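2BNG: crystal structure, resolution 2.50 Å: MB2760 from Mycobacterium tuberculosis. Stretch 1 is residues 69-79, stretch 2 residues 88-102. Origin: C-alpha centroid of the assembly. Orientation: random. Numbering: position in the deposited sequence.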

# COMPACT_ATOMS: atom_id res chain seq x y z
N GLY C 69 27.93 -31.35 18.52
CA GLY C 69 29.32 -30.93 18.73
C GLY C 69 30.38 -31.81 18.06
O GLY C 69 31.56 -31.49 18.10
N ARG C 70 29.97 -32.91 17.43
CA ARG C 70 30.90 -33.77 16.69
C ARG C 70 30.61 -33.84 15.23
O ARG C 70 31.50 -33.83 14.40
CB ARG C 70 30.81 -35.20 17.18
CG ARG C 70 31.54 -35.41 18.39
CD ARG C 70 30.67 -35.88 19.38
NE ARG C 70 31.35 -36.43 20.53
CZ ARG C 70 31.83 -35.71 21.55
NH1 ARG C 70 31.77 -34.38 21.56
NH2 ARG C 70 32.39 -36.33 22.57
N VAL C 71 29.34 -33.98 14.91
CA VAL C 71 28.92 -33.89 13.53
C VAL C 71 27.66 -33.04 13.44
O VAL C 71 26.66 -33.32 14.11
CB VAL C 71 28.80 -35.30 12.88
CG1 VAL C 71 28.25 -36.28 13.83
CG2 VAL C 71 27.95 -35.26 11.63
N GLY C 72 27.72 -31.99 12.63
CA GLY C 72 26.54 -31.16 12.35
C GLY C 72 25.82 -31.68 11.12
O GLY C 72 26.42 -32.36 10.27
N PHE C 73 24.53 -31.37 11.01
CA PHE C 73 23.77 -31.75 9.84
C PHE C 73 23.18 -30.53 9.16
O PHE C 73 22.75 -29.60 9.83
CB PHE C 73 22.63 -32.73 10.19
CG PHE C 73 23.03 -33.82 11.17
CD1 PHE C 73 23.97 -34.77 10.83
CD2 PHE C 73 22.42 -33.89 12.43
CE1 PHE C 73 24.33 -35.77 11.72
CE2 PHE C 73 22.77 -34.90 13.34
CZ PHE C 73 23.73 -35.84 12.99
N GLU C 74 23.19 -30.54 7.83
CA GLU C 74 22.37 -29.62 7.06
C GLU C 74 21.41 -30.39 6.14
O GLU C 74 21.72 -31.50 5.65
CB GLU C 74 23.21 -28.60 6.29
CG GLU C 74 23.84 -27.53 7.21
CD GLU C 74 24.80 -26.60 6.49
OE1 GLU C 74 24.74 -26.48 5.24
OE2 GLU C 74 25.63 -25.96 7.17
N VAL C 75 20.22 -29.83 5.95
CA VAL C 75 19.21 -30.47 5.14
C VAL C 75 18.54 -29.40 4.32
O VAL C 75 18.09 -28.38 4.82
CB VAL C 75 18.16 -31.24 5.98
CG1 VAL C 75 17.15 -31.92 5.05
CG2 VAL C 75 18.84 -32.29 6.89
N LYS C 76 18.51 -29.62 3.03
CA LYS C 76 17.81 -28.75 2.15
C LYS C 76 16.83 -29.65 1.39
O LYS C 76 17.25 -30.59 0.70
CB LYS C 76 18.82 -28.04 1.27
CG LYS C 76 18.28 -27.32 0.09
CD LYS C 76 17.44 -26.18 0.43
CE LYS C 76 17.42 -25.20 -0.74
NZ LYS C 76 16.10 -24.71 -1.11
N ILE C 77 15.54 -29.39 1.57
CA ILE C 77 14.49 -30.17 0.92
C ILE C 77 14.12 -29.46 -0.38
O ILE C 77 13.69 -28.32 -0.34
CB ILE C 77 13.23 -30.33 1.84
CG1 ILE C 77 13.62 -30.86 3.23
CG2 ILE C 77 12.17 -31.23 1.15
CD1 ILE C 77 12.48 -30.80 4.30
N HIS C 78 14.32 -30.12 -1.51
CA HIS C 78 13.95 -29.56 -2.82
C HIS C 78 12.49 -29.81 -3.18
O HIS C 78 11.82 -28.94 -3.74
CB HIS C 78 14.86 -30.12 -3.92
CG HIS C 78 16.33 -30.00 -3.62
ND1 HIS C 78 16.99 -28.79 -3.61
CD2 HIS C 78 17.25 -30.94 -3.31
CE1 HIS C 78 18.26 -28.99 -3.29
NE2 HIS C 78 18.44 -30.28 -3.10
N ARG C 79 12.01 -31.01 -2.87
CA ARG C 79 10.63 -31.42 -3.13
C ARG C 79 10.22 -32.38 -2.03
O ARG C 79 11.07 -33.14 -1.52
CB ARG C 79 10.50 -32.11 -4.49
CG ARG C 79 10.81 -31.20 -5.70
CD ARG C 79 10.82 -32.03 -6.97
NE ARG C 79 10.99 -31.26 -8.21
CZ ARG C 79 12.16 -30.87 -8.69
NH1 ARG C 79 13.20 -31.12 -8.05
NH2 ARG C 79 12.37 -30.23 -9.79
N LEU C 88 7.45 -38.45 1.06
CA LEU C 88 8.65 -38.61 0.23
C LEU C 88 9.38 -37.29 0.11
O LEU C 88 8.76 -36.22 0.05
CB LEU C 88 8.34 -39.15 -1.17
CG LEU C 88 7.58 -40.48 -1.26
CD1 LEU C 88 6.12 -40.16 -1.46
CD2 LEU C 88 8.08 -41.38 -2.37
N THR C 89 10.70 -37.36 -0.02
CA THR C 89 11.52 -36.21 0.17
C THR C 89 12.72 -36.27 -0.81
O THR C 89 13.35 -37.31 -0.96
CB THR C 89 11.83 -36.27 1.69
OG1 THR C 89 11.69 -35.04 2.34
CG2 THR C 89 13.03 -36.68 2.04
N GLU C 90 12.96 -35.18 -1.55
CA GLU C 90 14.16 -35.06 -2.39
C GLU C 90 15.02 -33.98 -1.76
O GLU C 90 14.58 -32.82 -1.65
CB GLU C 90 13.81 -34.69 -3.84
CG GLU C 90 15.04 -34.63 -4.78
CD GLU C 90 14.81 -33.85 -6.10
OE1 GLU C 90 13.91 -32.98 -6.19
OE2 GLU C 90 15.57 -34.09 -7.06
N ARG C 91 16.21 -34.34 -1.29
CA ARG C 91 17.03 -33.43 -0.50
C ARG C 91 18.49 -33.41 -0.93
O ARG C 91 18.98 -34.27 -1.66
CB ARG C 91 16.98 -33.76 1.02
CG ARG C 91 15.84 -34.62 1.47
CD ARG C 91 15.65 -34.61 2.96
NE ARG C 91 16.69 -35.28 3.72
CZ ARG C 91 16.61 -36.51 4.23
NH1 ARG C 91 15.53 -37.27 4.03
NH2 ARG C 91 17.64 -37.01 4.96
N THR C 92 19.17 -32.37 -0.45
CA THR C 92 20.62 -32.35 -0.35
C THR C 92 20.93 -32.28 1.14
O THR C 92 20.41 -31.44 1.87
CB THR C 92 21.22 -31.13 -1.07
OG1 THR C 92 20.80 -31.12 -2.45
CG2 THR C 92 22.72 -31.18 -1.03
N ASP C 93 21.76 -33.21 1.61
CA ASP C 93 22.19 -33.23 3.00
C ASP C 93 23.68 -32.87 3.05
O ASP C 93 24.38 -32.98 2.05
CB ASP C 93 21.97 -34.63 3.61
CG ASP C 93 20.50 -34.90 4.00
OD1 ASP C 93 20.28 -35.79 4.84
OD2 ASP C 93 19.56 -34.24 3.46
N ALA C 94 24.14 -32.47 4.21
CA ALA C 94 25.57 -32.30 4.45
C ALA C 94 25.91 -32.77 5.85
O ALA C 94 25.18 -32.48 6.79
CB ALA C 94 25.94 -30.84 4.28
N LEU C 95 27.00 -33.53 5.98
CA LEU C 95 27.57 -33.84 7.30
C LEU C 95 28.81 -32.97 7.48
O LEU C 95 29.63 -32.86 6.56
CB LEU C 95 27.89 -35.33 7.47
CG LEU C 95 26.76 -36.35 7.19
CD1 LEU C 95 27.33 -37.77 7.25
CD2 LEU C 95 25.54 -36.21 8.10
N ILE C 96 28.93 -32.35 8.64
CA ILE C 96 30.02 -31.43 8.95
C ILE C 96 30.75 -31.95 10.15
O ILE C 96 30.14 -32.14 11.20
CB ILE C 96 29.50 -30.01 9.36
CG1 ILE C 96 28.16 -29.67 8.66
CG2 ILE C 96 30.60 -28.98 9.28
CD1 ILE C 96 28.11 -28.75 7.57
N ILE C 97 32.05 -32.18 10.00
CA ILE C 97 32.91 -32.62 11.09
C ILE C 97 34.06 -31.63 11.08
O ILE C 97 34.95 -31.70 10.21
CB ILE C 97 33.40 -34.07 10.86
CG1 ILE C 97 32.21 -35.02 10.72
CG2 ILE C 97 34.31 -34.55 12.01
CD1 ILE C 97 32.43 -36.12 9.74
N GLY C 98 34.03 -30.70 12.04
CA GLY C 98 34.92 -29.55 12.04
C GLY C 98 34.91 -28.83 10.70
O GLY C 98 33.83 -28.40 10.24
N PRO C 99 36.09 -28.71 10.05
CA PRO C 99 36.18 -27.94 8.79
C PRO C 99 35.87 -28.80 7.57
O PRO C 99 35.80 -28.27 6.47
CB PRO C 99 37.65 -27.50 8.75
CG PRO C 99 38.40 -28.63 9.51
CD PRO C 99 37.40 -29.29 10.45
N LEU C 100 35.69 -30.10 7.78
CA LEU C 100 35.29 -31.01 6.70
C LEU C 100 33.78 -31.02 6.47
O LEU C 100 33.00 -31.31 7.39
CB LEU C 100 35.79 -32.44 7.01
CG LEU C 100 35.39 -33.53 6.01
CD1 LEU C 100 35.97 -33.25 4.59
CD2 LEU C 100 35.75 -34.94 6.53
N ARG C 101 33.36 -30.68 5.25
CA ARG C 101 31.95 -30.71 4.90
C ARG C 101 31.72 -31.67 3.75
O ARG C 101 32.35 -31.55 2.69
CB ARG C 101 31.47 -29.31 4.52
CG ARG C 101 30.09 -29.27 3.89
CD ARG C 101 29.83 -27.87 3.37
NE ARG C 101 28.44 -27.75 2.98
CZ ARG C 101 27.49 -27.30 3.78
NH1 ARG C 101 27.81 -26.90 5.00
NH2 ARG C 101 26.22 -27.26 3.36
N VAL C 102 30.84 -32.65 3.97
CA VAL C 102 30.54 -33.67 2.98
C VAL C 102 29.08 -33.59 2.57
O VAL C 102 28.17 -33.84 3.37
CB VAL C 102 30.86 -35.11 3.50
CG1 VAL C 102 30.55 -36.16 2.43
CG2 VAL C 102 32.32 -35.21 3.97

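Two antiparallel strands, 72-77 and 88-97, set the frame, and the side chains follow from their register. Gly72, Glu74 and Lys76 exchange paired backbone hydrogen bonds with Ile96, Ala94 and Thr92. Each of these pairs sends its side chains, where it has them, to one face; Phe73-Leu95, Val75-Asp93 and Ile77-Arg91 use the other.

On the face of Glu74 and Ala94, the guanidinium of Arg101 lies over the Ala94 methyl, with Arg101 NH2 3.7 Å from Ala94 CB. With chi1 m and chi2 t, Glu74 extends to Arg101, beyond the turn from Ile97 to Leu100. The all-t chi1 to chi3 of Arg101 supplies the matching reach, and the salt bridge closes with Glu74 OE1 2.5 Å from Arg101 NH2, at the guanidinium edge. It thus spans strand 88-97 and links strand 72-77 to strand 100-102. Lys76 instead bends at chi2 (p), and its end leads away from the neighbouring strand.

The register slips by one between Ile77 and Arg79, a beta bulge. Glu90 O accepts a hydrogen bond from His78 N (2.7 Å) and a weak one from Arg79 N (3.4 Å). At the bulge, the CA-to-CB bond of His78 points toward the partner strand; at chi1 m the His78 ring brings NE2 within 2.6 Å of Thr92 OG1, a hydrogen bond in which either could be the donor. Arg79, extended through chi2 and chi3 (both t), meets Glu90, also t at chi1 and chi2, in a salt bridge: Arg79 NH1 to Glu90 OE1, 2.7 Å.

On the face of Val75 and Asp93, Arg91 has an off-rotamer chi1 of -18°, yet chi3 m brings its guanidinium to Asp93, with Arg91 NH2 2.9 Å from Asp93 OD1. Val75 CG1 packs 3.6 Å from Arg91 NE. Phe73 CD1 meets Leu95 CD2 at 3.5 Å, ring edge to methyl.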